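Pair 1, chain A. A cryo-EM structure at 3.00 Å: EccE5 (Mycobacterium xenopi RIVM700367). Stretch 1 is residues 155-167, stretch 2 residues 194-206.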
# COMPACT_ATOMS: atom_id res chain seq x y z
N VAL A 155 5.95 12.11 -22.89
CA VAL A 155 6.09 13.54 -23.11
C VAL A 155 4.86 14.06 -23.85
O VAL A 155 4.21 13.34 -24.61
CB VAL A 155 7.38 13.86 -23.88
CG1 VAL A 155 8.57 13.40 -23.07
CG2 VAL A 155 7.39 13.21 -25.22
N ARG A 156 4.52 15.31 -23.59
CA ARG A 156 3.30 15.93 -24.10
C ARG A 156 3.70 17.25 -24.75
O ARG A 156 3.88 18.26 -24.06
CB ARG A 156 2.29 16.17 -22.99
CG ARG A 156 1.78 14.91 -22.31
CD ARG A 156 0.86 14.13 -23.21
NE ARG A 156 0.48 12.85 -22.63
CZ ARG A 156 0.85 11.66 -23.10
NH1 ARG A 156 1.62 11.58 -24.18
NH2 ARG A 156 0.45 10.55 -22.50
N LEU A 157 3.84 17.25 -26.07
CA LEU A 157 4.23 18.46 -26.77
C LEU A 157 3.05 19.42 -26.85
O LEU A 157 1.90 19.01 -27.01
CB LEU A 157 4.74 18.12 -28.17
CG LEU A 157 6.24 17.85 -28.31
CD1 LEU A 157 6.72 16.71 -27.44
CD2 LEU A 157 6.55 17.55 -29.74
N ASP A 158 3.34 20.72 -26.72
CA ASP A 158 2.26 21.70 -26.73
C ASP A 158 1.71 21.95 -28.12
O ASP A 158 0.50 22.13 -28.28
CB ASP A 158 2.72 23.02 -26.13
CG ASP A 158 2.97 22.92 -24.65
OD1 ASP A 158 2.32 22.09 -23.98
OD2 ASP A 158 3.81 23.69 -24.15
N ALA A 159 2.57 21.99 -29.13
CA ALA A 159 2.09 22.31 -30.47
C ALA A 159 3.05 21.75 -31.50
O ALA A 159 4.25 21.60 -31.25
CB ALA A 159 1.95 23.83 -30.66
N ILE A 160 2.50 21.44 -32.66
CA ILE A 160 3.28 21.03 -33.82
C ILE A 160 2.91 21.99 -34.93
O ILE A 160 1.74 22.07 -35.31
CB ILE A 160 2.97 19.59 -34.25
CG1 ILE A 160 3.23 18.62 -33.12
CG2 ILE A 160 3.83 19.22 -35.44
CD1 ILE A 160 4.60 18.60 -32.66
N ASP A 161 3.88 22.73 -35.46
CA ASP A 161 3.60 23.64 -36.55
C ASP A 161 4.29 23.16 -37.81
O ASP A 161 5.52 23.08 -37.86
CB ASP A 161 4.04 25.07 -36.21
CG ASP A 161 3.23 25.68 -35.09
OD1 ASP A 161 2.13 25.17 -34.82
OD2 ASP A 161 3.70 26.66 -34.49
N ILE A 162 3.50 22.85 -38.83
CA ILE A 162 4.05 22.64 -40.16
C ILE A 162 4.31 24.01 -40.76
O ILE A 162 3.39 24.83 -40.87
CB ILE A 162 3.10 21.83 -41.05
CG1 ILE A 162 2.89 20.40 -40.54
CG2 ILE A 162 3.63 21.79 -42.46
CD1 ILE A 162 1.73 20.23 -39.59
N VAL A 163 5.55 24.28 -41.14
CA VAL A 163 5.91 25.56 -41.74
C VAL A 163 6.51 25.30 -43.11
O VAL A 163 7.45 24.52 -43.24
CB VAL A 163 6.90 26.35 -40.87
CG1 VAL A 163 7.23 27.67 -41.52
CG2 VAL A 163 6.31 26.59 -39.50
N SER A 164 5.96 25.96 -44.13
CA SER A 164 6.49 25.87 -45.48
C SER A 164 6.50 27.26 -46.08
O SER A 164 5.55 28.03 -45.90
CB SER A 164 5.65 24.93 -46.34
OG SER A 164 4.27 25.14 -46.10
N VAL A 165 7.56 27.59 -46.81
CA VAL A 165 7.76 28.94 -47.32
C VAL A 165 8.06 28.84 -48.81
O VAL A 165 8.54 27.81 -49.30
CB VAL A 165 8.88 29.66 -46.55
CG1 VAL A 165 10.22 28.99 -46.78
CG2 VAL A 165 8.93 31.16 -46.85
N GLY A 166 7.73 29.90 -49.56
CA GLY A 166 7.91 29.90 -50.99
C GLY A 166 8.41 31.25 -51.50
O GLY A 166 8.47 32.23 -50.76
N THR A 167 8.78 31.27 -52.77
CA THR A 167 9.39 32.44 -53.38
C THR A 167 9.17 32.44 -54.90
O THR A 167 8.92 33.47 -55.52
CB THR A 167 10.91 32.50 -53.10
OG1 THR A 167 11.13 32.53 -51.68
CG2 THR A 167 11.54 33.74 -53.72
N ASP A 194 13.67 30.92 -57.32
CA ASP A 194 12.66 30.08 -56.69
C ASP A 194 13.24 29.06 -55.74
O ASP A 194 14.14 28.30 -56.10
CB ASP A 194 11.82 29.38 -57.75
CG ASP A 194 10.58 28.74 -57.17
OD1 ASP A 194 10.14 29.18 -56.09
OD2 ASP A 194 10.04 27.81 -57.79
N GLU A 195 12.73 29.05 -54.51
CA GLU A 195 13.15 28.07 -53.52
C GLU A 195 11.91 27.64 -52.75
O GLU A 195 10.89 28.32 -52.77
CB GLU A 195 14.19 28.62 -52.53
CG GLU A 195 13.91 29.99 -51.87
CD GLU A 195 14.17 31.22 -52.73
OE1 GLU A 195 14.26 32.32 -52.15
OE2 GLU A 195 14.34 31.11 -53.96
N HIS A 196 12.02 26.50 -52.08
CA HIS A 196 10.92 26.02 -51.26
C HIS A 196 11.49 25.18 -50.13
O HIS A 196 12.23 24.23 -50.38
CB HIS A 196 9.92 25.21 -52.08
CG HIS A 196 8.74 24.74 -51.29
ND1 HIS A 196 8.78 23.61 -50.50
CD2 HIS A 196 7.49 25.23 -51.19
CE1 HIS A 196 7.59 23.43 -49.94
NE2 HIS A 196 6.79 24.40 -50.34
N HIS A 197 11.11 25.52 -48.91
CA HIS A 197 11.62 24.86 -47.72
C HIS A 197 10.46 24.49 -46.81
O HIS A 197 9.44 25.19 -46.75
CB HIS A 197 12.58 25.77 -46.97
CG HIS A 197 13.75 26.21 -47.79
ND1 HIS A 197 14.31 27.46 -47.67
CD2 HIS A 197 14.48 25.56 -48.73
CE1 HIS A 197 15.33 27.56 -48.51
NE2 HIS A 197 15.46 26.42 -49.16
N THR A 198 10.63 23.40 -46.08
CA THR A 198 9.58 22.91 -45.20
C THR A 198 10.20 22.53 -43.87
O THR A 198 11.21 21.82 -43.83
CB THR A 198 8.87 21.71 -45.82
OG1 THR A 198 8.17 22.13 -46.99
CG2 THR A 198 7.87 21.12 -44.85
N TRP A 199 9.60 22.99 -42.77
CA TRP A 199 10.07 22.63 -41.45
C TRP A 199 8.90 22.26 -40.54
O TRP A 199 7.80 22.79 -40.67
CB TRP A 199 10.85 23.76 -40.78
CG TRP A 199 11.95 24.33 -41.59
CD1 TRP A 199 13.21 23.83 -41.70
CD2 TRP A 199 11.93 25.54 -42.34
NE1 TRP A 199 13.97 24.64 -42.51
CE2 TRP A 199 13.20 25.70 -42.91
CE3 TRP A 199 10.95 26.49 -42.59
CZ2 TRP A 199 13.51 26.77 -43.73
CZ3 TRP A 199 11.26 27.56 -43.40
CH2 TRP A 199 12.53 27.69 -43.96
N LEU A 200 9.18 21.33 -39.64
CA LEU A 200 8.32 21.03 -38.50
C LEU A 200 8.98 21.62 -37.26
O LEU A 200 10.12 21.27 -36.95
CB LEU A 200 8.16 19.53 -38.32
CG LEU A 200 7.15 18.70 -39.11
CD1 LEU A 200 5.75 19.15 -38.74
CD2 LEU A 200 7.37 18.77 -40.61
N VAL A 201 8.28 22.49 -36.55
CA VAL A 201 8.83 23.11 -35.35
C VAL A 201 8.06 22.59 -34.14
O VAL A 201 6.85 22.38 -34.20
CB VAL A 201 8.85 24.64 -35.42
CG1 VAL A 201 9.55 25.09 -36.69
CG2 VAL A 201 7.47 25.24 -35.33
N LEU A 202 8.79 22.34 -33.06
CA LEU A 202 8.28 21.60 -31.91
C LEU A 202 8.21 22.55 -30.72
O LEU A 202 9.16 23.29 -30.46
CB LEU A 202 9.23 20.45 -31.58
CG LEU A 202 9.39 19.32 -32.61
CD1 LEU A 202 10.45 18.36 -32.17
CD2 LEU A 202 8.12 18.61 -32.90
N ARG A 203 7.10 22.53 -29.99
CA ARG A 203 7.00 23.29 -28.76
C ARG A 203 6.73 22.38 -27.57
O ARG A 203 5.88 21.49 -27.64
CB ARG A 203 5.91 24.36 -28.85
CG ARG A 203 6.28 25.51 -29.75
CD ARG A 203 5.26 26.64 -29.66
NE ARG A 203 5.67 27.80 -30.44
CZ ARG A 203 5.58 27.90 -31.76
NH1 ARG A 203 5.07 26.90 -32.48
NH2 ARG A 203 5.99 29.00 -32.37
N MET A 204 7.45 22.61 -26.47
CA MET A 204 7.24 21.85 -25.25
C MET A 204 7.39 22.76 -24.04
O MET A 204 8.30 23.59 -24.00
CB MET A 204 8.23 20.68 -25.13
CG MET A 204 8.00 19.82 -23.89
SD MET A 204 9.13 18.44 -23.73
CE MET A 204 10.64 19.30 -23.30
N ASP A 205 6.51 22.58 -23.05
CA ASP A 205 6.64 23.24 -21.77
C ASP A 205 7.08 22.19 -20.76
O ASP A 205 6.37 21.18 -20.61
CB ASP A 205 5.31 23.88 -21.35
CG ASP A 205 5.31 24.46 -19.92
OD1 ASP A 205 6.36 24.53 -19.24
OD2 ASP A 205 4.22 24.84 -19.46
N PRO A 206 8.22 22.35 -20.10
CA PRO A 206 8.63 21.36 -19.09
C PRO A 206 7.66 21.24 -17.94
O PRO A 206 7.56 20.16 -17.34
CB PRO A 206 9.98 21.89 -18.62
CG PRO A 206 10.48 22.67 -19.73
CD PRO A 206 9.27 23.35 -20.31

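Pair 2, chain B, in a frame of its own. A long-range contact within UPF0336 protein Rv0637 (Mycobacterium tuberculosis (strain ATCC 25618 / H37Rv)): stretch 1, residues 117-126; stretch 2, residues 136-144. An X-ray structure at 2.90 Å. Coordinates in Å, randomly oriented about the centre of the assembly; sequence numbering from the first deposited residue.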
# COMPACT_ATOMS: atom_id res chain seq x y z
N GLY B 117 1.83 20.97 30.57
CA GLY B 117 2.78 19.89 30.38
C GLY B 117 3.68 20.01 29.16
O GLY B 117 4.86 20.35 29.29
N ALA B 118 3.15 19.73 27.98
CA ALA B 118 3.96 19.65 26.78
C ALA B 118 3.32 20.50 25.67
O ALA B 118 2.43 21.32 25.91
CB ALA B 118 4.14 18.18 26.37
N ASP B 119 3.77 20.27 24.44
CA ASP B 119 3.56 21.18 23.31
C ASP B 119 2.38 20.73 22.45
O ASP B 119 2.05 19.54 22.38
CB ASP B 119 4.84 21.25 22.47
CG ASP B 119 5.96 22.01 23.17
OD1 ASP B 119 5.79 23.22 23.44
OD2 ASP B 119 7.00 21.39 23.47
N ILE B 120 1.73 21.70 21.80
CA ILE B 120 0.52 21.48 21.00
C ILE B 120 0.71 22.18 19.66
O ILE B 120 0.58 23.41 19.58
CB ILE B 120 -0.75 22.01 21.68
CG1 ILE B 120 -0.83 21.58 23.14
CG2 ILE B 120 -1.98 21.54 20.92
CD1 ILE B 120 -1.09 20.15 23.32
N VAL B 121 0.94 21.42 18.59
CA VAL B 121 1.09 22.00 17.26
C VAL B 121 -0.07 21.56 16.39
O VAL B 121 -0.41 20.38 16.34
CB VAL B 121 2.43 21.62 16.62
CG1 VAL B 121 2.75 22.55 15.47
CG2 VAL B 121 3.54 21.68 17.66
N VAL B 122 -0.67 22.52 15.69
CA VAL B 122 -1.75 22.26 14.74
C VAL B 122 -1.18 22.53 13.36
O VAL B 122 -0.87 23.68 13.02
CB VAL B 122 -2.98 23.14 15.00
CG1 VAL B 122 -4.02 22.92 13.91
CG2 VAL B 122 -3.56 22.82 16.36
N THR B 123 -1.03 21.47 12.57
CA THR B 123 -0.64 21.61 11.18
C THR B 123 -1.88 21.71 10.31
O THR B 123 -2.89 21.06 10.57
CB THR B 123 0.24 20.43 10.75
OG1 THR B 123 -0.56 19.25 10.61
CG2 THR B 123 1.32 20.19 11.78
N ARG B 124 -1.79 22.53 9.25
CA ARG B 124 -2.83 22.65 8.23
C ARG B 124 -2.20 22.24 6.91
O ARG B 124 -1.29 22.90 6.41
CB ARG B 124 -3.38 24.08 8.17
CG ARG B 124 -4.18 24.44 6.90
CD ARG B 124 -4.62 25.91 6.93
NE ARG B 124 -4.35 26.66 5.70
CZ ARG B 124 -5.29 27.22 4.94
NH1 ARG B 124 -4.94 27.89 3.84
NH2 ARG B 124 -6.57 27.13 5.27
N ASN B 125 -2.67 21.13 6.36
CA ASN B 125 -2.18 20.66 5.07
C ASN B 125 -3.15 21.11 3.99
O ASN B 125 -4.31 20.70 3.96
CB ASN B 125 -1.98 19.14 5.10
CG ASN B 125 -0.86 18.73 6.03
OD1 ASN B 125 -1.04 18.67 7.26
ND2 ASN B 125 0.33 18.50 5.47
N LEU B 126 -2.65 21.98 3.12
CA LEU B 126 -3.38 22.49 1.96
C LEU B 126 -3.10 21.64 0.73
O LEU B 126 -1.94 21.33 0.44
CB LEU B 126 -2.93 23.93 1.70
CG LEU B 126 -3.91 24.84 0.99
CD1 LEU B 126 -4.90 25.38 2.02
CD2 LEU B 126 -3.18 25.96 0.27
N MET B 136 -8.66 20.55 -1.14
CA MET B 136 -8.83 20.02 0.21
C MET B 136 -7.91 20.74 1.19
O MET B 136 -6.79 21.14 0.84
CB MET B 136 -8.47 18.53 0.24
CG MET B 136 -8.33 17.94 1.63
SD MET B 136 -7.99 16.18 1.56
CE MET B 136 -9.11 15.67 0.26
N GLU B 137 -8.38 20.85 2.44
CA GLU B 137 -7.55 21.23 3.57
C GLU B 137 -7.68 20.16 4.64
O GLU B 137 -8.76 19.61 4.86
CB GLU B 137 -7.94 22.58 4.16
CG GLU B 137 -8.40 23.61 3.16
CD GLU B 137 -9.07 24.78 3.83
OE1 GLU B 137 -8.54 25.24 4.86
OE2 GLU B 137 -10.13 25.23 3.35
N ALA B 138 -6.57 19.89 5.33
CA ALA B 138 -6.53 18.89 6.39
C ALA B 138 -5.82 19.49 7.60
O ALA B 138 -4.69 19.95 7.48
CB ALA B 138 -5.81 17.62 5.92
N TYR B 139 -6.49 19.47 8.74
CA TYR B 139 -5.92 19.98 9.98
C TYR B 139 -5.61 18.81 10.89
O TYR B 139 -6.49 18.02 11.23
CB TYR B 139 -6.87 20.96 10.67
CG TYR B 139 -7.19 22.20 9.89
CD1 TYR B 139 -8.07 22.17 8.81
CD2 TYR B 139 -6.62 23.42 10.23
CE1 TYR B 139 -8.36 23.32 8.10
CE2 TYR B 139 -6.90 24.57 9.53
CZ TYR B 139 -7.77 24.52 8.46
OH TYR B 139 -8.05 25.67 7.76
N THR B 140 -4.35 18.72 11.31
CA THR B 140 -3.92 17.71 12.26
C THR B 140 -3.41 18.40 13.52
O THR B 140 -2.67 19.38 13.45
CB THR B 140 -2.82 16.84 11.64
OG1 THR B 140 -3.33 16.21 10.45
CG2 THR B 140 -2.35 15.77 12.62
N THR B 141 -3.83 17.89 14.67
CA THR B 141 -3.40 18.41 15.96
C THR B 141 -2.49 17.37 16.60
O THR B 141 -2.94 16.26 16.91
CB THR B 141 -4.59 18.72 16.87
OG1 THR B 141 -5.56 19.47 16.15
CG2 THR B 141 -4.13 19.52 18.07
N LEU B 142 -1.23 17.73 16.80
CA LEU B 142 -0.24 16.86 17.41
C LEU B 142 0.07 17.36 18.82
O LEU B 142 -0.05 18.54 19.12
CB LEU B 142 1.04 16.80 16.58
CG LEU B 142 0.89 16.53 15.08
CD1 LEU B 142 2.01 17.19 14.28
CD2 LEU B 142 0.85 15.04 14.81
N MET B 143 0.48 16.43 19.68
CA MET B 143 0.73 16.72 21.08
C MET B 143 2.08 16.16 21.52
O MET B 143 2.59 15.20 20.93
CB MET B 143 -0.43 16.16 21.92
CG MET B 143 -0.64 16.85 23.24
SD MET B 143 -2.14 16.28 24.07
CE MET B 143 -3.38 17.36 23.35
N GLY B 144 2.66 16.77 22.55
CA GLY B 144 3.99 16.41 23.03
C GLY B 144 4.05 15.55 24.28
O GLY B 144 5.11 15.37 24.89

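Both pairs are two adjacent antiparallel strands. The strand directions differ by 165° in pair 1 and 163° in pair 2. The strand axes approach to 4.7 Å and 4.5 Å. Fourteen central residues superpose with an RMSD of 0.5 Å over N, CA and C.

The register is the same. Asp A161 with Val A201 matches Val B121 with Leu B142. Each is a hydrogen-bonded pair. In pair 1, Asp A161 N donates to Val A201 O at 3.2 Å, and Val A201 N donates to Asp A161 O at 3.1 Å. In pair 2, Val B121 N to Leu B142 O is 3.1 Å, and Leu B142 N to Val B121 O is 2.8 Å. The ladder continues at Val A163 with Trp A199, matched by Thr B123 with Thr B140, and at Val A165 with His A197, matched by Asn B125 with Ala B138. One bond of this last rung differs clearly. His A197 N to Val A165 O is weak at 3.5 Å, whereas Ala B138 N to Asn B125 O is 2.8 Å.

Side chains alternate between the two faces of each sheet. One face of pair 1 carries Ile A160, Ile A162, Ser A164, Thr A198, Leu A200 and Leu A202. Ile A160 coincides with Ile B120, with side-chain centres 0.3 Å apart. Its cross-strand partner changes from Leu A202 to Met B143, but the contact stays apolar. Ile A160 CD1 lies 3.5 Å from Leu A202 CD2, and Ile B120 CD1 lies 3.3 Å from Met B143 CG. At the next pair, Ile A162 and Leu A200 become Val B122 and Thr B141. Ile A162 CG1 reaches Leu A200 CD1 at 3.6 Å. In pair 2 the smaller side chains meet through methyl groups, Val B122 CG2 to Thr B141 CG2 at 3.8 Å.

The third pair on this face differs most. Ser A164 and Thr A198 are small, with Ser A164 CB 3.8 Å from Thr A198 OG1. Arg B124 and Tyr B139 take their places. Arg B124 CG lies over one face of the Tyr B139 ring, 4.2 Å from its centroid. The arginine also forms a salt bridge, Arg B124 NH2 to Glu B137 OE1 at 2.8 Å. Tyr B139 OH donates to Glu B137 OE1 at 3.0 Å, so this oxygen joins both side chains. His A196 occupies the Glu B137 position.

The other face is also filled differently. Val A163 CG1 lies at the edge of the Trp A199 ring, 4.0 Å from Trp A199 CE3. Val A165 CG1 approaches Trp A199 CZ3 at 3.8 Å. One large ring thus packs against two valines. In pair 2, Thr B123 OG1 is 3.5 Å from Thr B140 CB, and Asn B125 CB is 4.2 Å from Ala B138 CB.

Arg A203 matches Gly B144. Arg A203 NH1 forms a very short salt bridge with Asp A161 OD2, 2.4 Å. Val B121 and Gly B144 supply no charged groups there.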